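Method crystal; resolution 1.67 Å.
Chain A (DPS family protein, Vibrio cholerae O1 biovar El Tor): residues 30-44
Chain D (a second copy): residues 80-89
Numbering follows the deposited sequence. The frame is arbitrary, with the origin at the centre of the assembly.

Chain A, residues 30-44: YQVFYMNTRGYHWNI
Chain D (80-89) RPMHSFSGYL

A subunit contact can bury well-packed side chains without any direct hydrogen bond across it, and this pair from a DPS family protein is an example. Helix 30-43 of chain A meets a loop of chain D, residues 80-84, extended in phi/psi except at His83(D), which turns into a helix at Phe85(D); the helix axes cross at 88°, 12.0 Å apart at closest approach. Ser84(D) caps the second helix, its OG accepting from Gly87(D) N at 3.1 Å. Phe85(D), chi1 m, points toward chain A, its CZ 3.5 Å from Gln31(A) O and its CE1 3.8 Å from Met35(A) CB. Met35(A), a selenomethionine with chi1 t and chi2 p, touches two rings whose centroids lie roughly at right angles as seen from its SE: the SE is 4.8 Å from the centroid of Phe85(D), obliquely placed, and meets the edge of Tyr88(D), 3.7 Å from CE2. One turn on, Gly39(A) lets the backbones close to 5.6 Å between its CA and His83(D) CA; a CB there would clash with His83(D) CD2. His83(D), phi/psi -147/40 and chi1 p, is held by its ND1 donating to Pro81(D) O at 2.7 Å, while Trp42(A) CZ3 packs 3.7 Å from its CB. No direct hydrogen bond crosses; one water donates to both Asn36(A) OD1 (2.9 Å from the water O) and His83(D) O (2.8 Å from the same O).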

# COMPACT_ATOMS: atom_id res chain seq x y z
N TYR A 30 -30.19 15.53 9.12
CA TYR A 30 -28.95 15.21 8.42
C TYR A 30 -29.14 15.16 6.92
O TYR A 30 -28.25 15.55 6.16
CB TYR A 30 -28.42 13.85 8.87
CG TYR A 30 -27.44 13.87 9.99
CD1 TYR A 30 -27.84 13.85 11.27
CD2 TYR A 30 -26.09 13.93 9.73
CE1 TYR A 30 -26.90 13.87 12.31
CE2 TYR A 30 -25.14 13.98 10.76
CZ TYR A 30 -25.56 13.97 12.04
OH TYR A 30 -24.62 14.02 13.08
N GLN A 31 -30.25 14.58 6.48
CA GLN A 31 -30.46 14.36 5.05
C GLN A 31 -30.64 15.70 4.30
O GLN A 31 -29.95 15.96 3.30
CB GLN A 31 -31.65 13.42 4.84
CG GLN A 31 -31.39 11.96 5.17
CD GLN A 31 -30.66 11.22 4.06
OE1 GLN A 31 -29.90 11.83 3.33
NE2 GLN A 31 -30.88 9.92 3.93
N VAL A 32 -31.44 16.61 4.87
CA VAL A 32 -31.61 17.94 4.27
C VAL A 32 -30.29 18.71 4.31
O VAL A 32 -29.91 19.34 3.33
CB VAL A 32 -32.78 18.74 4.87
CG1 VAL A 32 -32.84 20.15 4.28
CG2 VAL A 32 -34.11 18.02 4.65
N PHE A 33 -29.57 18.59 5.41
CA PHE A 33 -28.27 19.23 5.55
C PHE A 33 -27.23 18.72 4.57
O PHE A 33 -26.48 19.51 3.99
CB PHE A 33 -27.83 19.05 6.95
CG PHE A 33 -26.65 19.89 7.38
CD1 PHE A 33 -26.64 21.27 7.21
CD2 PHE A 33 -25.66 19.31 8.10
CE1 PHE A 33 -25.58 22.04 7.69
CE2 PHE A 33 -24.60 20.08 8.59
CZ PHE A 33 -24.59 21.42 8.43
N TYR A 34 -27.17 17.42 4.38
CA TYR A 34 -26.30 16.82 3.40
C TYR A 34 -26.61 17.40 2.01
O TYR A 34 -25.69 17.75 1.28
CB TYR A 34 -26.48 15.30 3.44
CG TYR A 34 -25.83 14.60 2.26
CD1 TYR A 34 -24.50 14.19 2.33
CD2 TYR A 34 -26.53 14.33 1.11
CE1 TYR A 34 -23.89 13.54 1.31
CE2 TYR A 34 -25.92 13.64 0.05
CZ TYR A 34 -24.59 13.28 0.16
OH TYR A 34 -23.94 12.64 -0.87
N MSE A 35 -27.89 17.46 1.65
CA MSE A 35 -28.28 17.95 0.35
C MSE A 35 -27.84 19.39 0.16
O MSE A 35 -27.29 19.77 -0.87
CB MSE A 35 -29.81 17.82 0.13
CG MSE A 35 -30.31 18.14 -1.21
SE MSE A 35 -29.66 16.80 -2.48
CE MSE A 35 -28.47 17.90 -3.50
N ASN A 36 -28.03 20.20 1.22
CA ASN A 36 -27.61 21.57 1.18
C ASN A 36 -26.09 21.66 0.97
O ASN A 36 -25.57 22.47 0.17
CB ASN A 36 -27.96 22.26 2.52
CG ASN A 36 -29.42 22.54 2.69
OD1 ASN A 36 -30.21 22.42 1.74
ND2 ASN A 36 -29.81 22.98 3.90
N THR A 37 -25.35 20.76 1.61
CA THR A 37 -23.90 20.81 1.55
C THR A 37 -23.41 20.34 0.18
O THR A 37 -22.43 20.88 -0.34
CB THR A 37 -23.26 19.97 2.67
OG1 THR A 37 -23.77 20.40 3.92
CG2 THR A 37 -21.69 20.09 2.67
N ARG A 38 -24.11 19.39 -0.44
CA ARG A 38 -23.83 19.04 -1.86
C ARG A 38 -23.98 20.24 -2.75
O ARG A 38 -23.11 20.55 -3.59
CB ARG A 38 -24.74 17.89 -2.33
CG ARG A 38 -24.45 16.58 -1.61
CD ARG A 38 -23.38 15.80 -2.27
NE ARG A 38 -23.94 14.86 -3.28
CZ ARG A 38 -23.20 14.15 -4.10
NH1 ARG A 38 -21.89 14.27 -4.06
NH2 ARG A 38 -23.75 13.29 -4.94
N GLY A 39 -25.05 20.99 -2.54
CA GLY A 39 -25.24 22.21 -3.26
C GLY A 39 -24.13 23.23 -3.04
O GLY A 39 -23.69 23.94 -3.97
N TYR A 40 -23.69 23.37 -1.80
CA TYR A 40 -22.57 24.29 -1.52
C TYR A 40 -21.34 23.90 -2.34
O TYR A 40 -20.63 24.77 -2.86
CB TYR A 40 -22.19 24.30 -0.04
CG TYR A 40 -23.29 24.69 0.97
CD1 TYR A 40 -24.40 25.44 0.60
CD2 TYR A 40 -23.19 24.29 2.33
CE1 TYR A 40 -25.39 25.77 1.51
CE2 TYR A 40 -24.16 24.66 3.24
CZ TYR A 40 -25.24 25.40 2.84
OH TYR A 40 -26.24 25.76 3.73
N HIS A 41 -21.05 22.61 -2.39
CA HIS A 41 -19.94 22.04 -3.16
C HIS A 41 -20.06 22.34 -4.62
O HIS A 41 -19.11 22.74 -5.26
CB HIS A 41 -19.93 20.55 -2.90
CG HIS A 41 -19.14 19.69 -3.86
ND1 HIS A 41 -17.76 19.61 -3.84
CD2 HIS A 41 -19.55 18.77 -4.77
CE1 HIS A 41 -17.36 18.71 -4.73
NE2 HIS A 41 -18.42 18.18 -5.30
N TRP A 42 -21.24 22.08 -5.17
CA TRP A 42 -21.45 22.31 -6.61
C TRP A 42 -21.41 23.79 -7.00
O TRP A 42 -20.82 24.13 -8.04
CB TRP A 42 -22.76 21.73 -7.08
CG TRP A 42 -22.82 20.24 -7.03
CD1 TRP A 42 -21.81 19.37 -7.26
CD2 TRP A 42 -23.97 19.45 -6.73
NE1 TRP A 42 -22.26 18.08 -7.14
CE2 TRP A 42 -23.59 18.11 -6.83
CE3 TRP A 42 -25.30 19.75 -6.43
CZ2 TRP A 42 -24.45 17.07 -6.58
CZ3 TRP A 42 -26.20 18.70 -6.19
CH2 TRP A 42 -25.75 17.37 -6.25
N ASN A 43 -22.01 24.65 -6.19
CA ASN A 43 -22.32 26.01 -6.62
C ASN A 43 -21.37 27.12 -6.21
O ASN A 43 -21.55 28.26 -6.60
CB ASN A 43 -23.72 26.40 -6.14
CG ASN A 43 -24.79 25.47 -6.68
OD1 ASN A 43 -25.76 25.13 -5.98
ND2 ASN A 43 -24.67 25.08 -7.93
N ILE A 44 -20.37 26.79 -5.41
CA ILE A 44 -19.37 27.76 -4.98
C ILE A 44 -18.69 28.42 -6.20
O ILE A 44 -18.38 27.74 -7.21
CB ILE A 44 -18.34 27.09 -4.03
CG1 ILE A 44 -17.37 28.11 -3.46
CG2 ILE A 44 -17.54 25.95 -4.74
CD1 ILE A 44 -17.96 29.28 -2.56
N ARG D 80 -27.61 25.49 -14.11
CA ARG D 80 -27.81 25.33 -12.70
C ARG D 80 -28.28 23.91 -12.45
O ARG D 80 -29.36 23.56 -12.89
CB ARG D 80 -28.93 26.28 -12.28
CG ARG D 80 -29.38 26.19 -10.84
CD ARG D 80 -30.63 27.00 -10.60
NE ARG D 80 -31.03 26.99 -9.20
CZ ARG D 80 -31.79 26.06 -8.63
NH1 ARG D 80 -32.21 24.99 -9.31
NH2 ARG D 80 -32.10 26.19 -7.36
N PRO D 81 -27.50 23.11 -11.72
CA PRO D 81 -27.97 21.78 -11.36
C PRO D 81 -29.03 21.85 -10.27
O PRO D 81 -28.86 22.56 -9.29
CB PRO D 81 -26.71 21.11 -10.84
CG PRO D 81 -25.87 22.25 -10.31
CD PRO D 81 -26.15 23.38 -11.23
N MSE D 82 -30.12 21.08 -10.43
CA MSE D 82 -31.08 20.98 -9.35
C MSE D 82 -30.37 20.41 -8.10
O MSE D 82 -29.57 19.49 -8.19
CB MSE D 82 -32.25 20.08 -9.74
CG MSE D 82 -33.49 20.74 -10.09
SE MSE D 82 -34.84 19.31 -10.52
CE MSE D 82 -34.34 19.10 -12.10
N HIS D 83 -30.69 20.99 -6.96
CA HIS D 83 -30.00 20.64 -5.72
C HIS D 83 -30.88 20.71 -4.48
O HIS D 83 -30.48 21.13 -3.41
CB HIS D 83 -28.69 21.42 -5.59
CG HIS D 83 -28.83 22.91 -5.61
ND1 HIS D 83 -29.12 23.61 -6.77
CD2 HIS D 83 -28.74 23.82 -4.62
CE1 HIS D 83 -29.16 24.90 -6.48
NE2 HIS D 83 -28.93 25.06 -5.20
N SER D 84 -32.13 20.27 -4.63
CA SER D 84 -33.03 20.18 -3.48
C SER D 84 -33.94 18.99 -3.68
O SER D 84 -34.31 18.68 -4.83
CB SER D 84 -33.88 21.44 -3.32
OG SER D 84 -34.73 21.70 -4.44
N PHE D 85 -34.28 18.31 -2.57
CA PHE D 85 -35.25 17.23 -2.58
C PHE D 85 -36.56 17.69 -3.23
O PHE D 85 -37.15 16.96 -4.01
CB PHE D 85 -35.55 16.78 -1.14
CG PHE D 85 -34.38 16.10 -0.39
CD1 PHE D 85 -33.23 15.60 -1.04
CD2 PHE D 85 -34.46 15.93 0.99
CE1 PHE D 85 -32.24 14.97 -0.35
CE2 PHE D 85 -33.43 15.29 1.69
CZ PHE D 85 -32.32 14.80 1.02
N SER D 86 -37.03 18.88 -2.89
CA SER D 86 -38.32 19.29 -3.43
C SER D 86 -38.26 19.45 -4.95
O SER D 86 -39.20 19.08 -5.66
CB SER D 86 -38.83 20.54 -2.73
OG SER D 86 -37.97 21.61 -2.92
N GLY D 87 -37.16 19.97 -5.43
CA GLY D 87 -36.95 20.06 -6.88
C GLY D 87 -36.91 18.70 -7.54
O GLY D 87 -37.57 18.48 -8.55
N TYR D 88 -36.19 17.76 -6.93
CA TYR D 88 -36.09 16.43 -7.54
C TYR D 88 -37.44 15.74 -7.59
O TYR D 88 -37.78 15.09 -8.57
CB TYR D 88 -35.09 15.53 -6.79
CG TYR D 88 -33.66 16.02 -6.78
CD1 TYR D 88 -33.06 16.57 -7.90
CD2 TYR D 88 -32.87 15.89 -5.63
CE1 TYR D 88 -31.77 17.00 -7.87
CE2 TYR D 88 -31.57 16.34 -5.61
CZ TYR D 88 -31.02 16.88 -6.72
OH TYR D 88 -29.70 17.30 -6.68
N LEU D 89 -38.23 15.88 -6.53
CA LEU D 89 -39.52 15.20 -6.45
C LEU D 89 -40.44 15.80 -7.49
O LEU D 89 -41.32 15.14 -8.01
CB LEU D 89 -40.13 15.33 -5.05
CG LEU D 89 -39.51 14.44 -3.93
CD1 LEU D 89 -40.10 14.86 -2.54
CD2 LEU D 89 -39.69 12.94 -4.25
O HOH W 1 -31.30 21.70 -0.80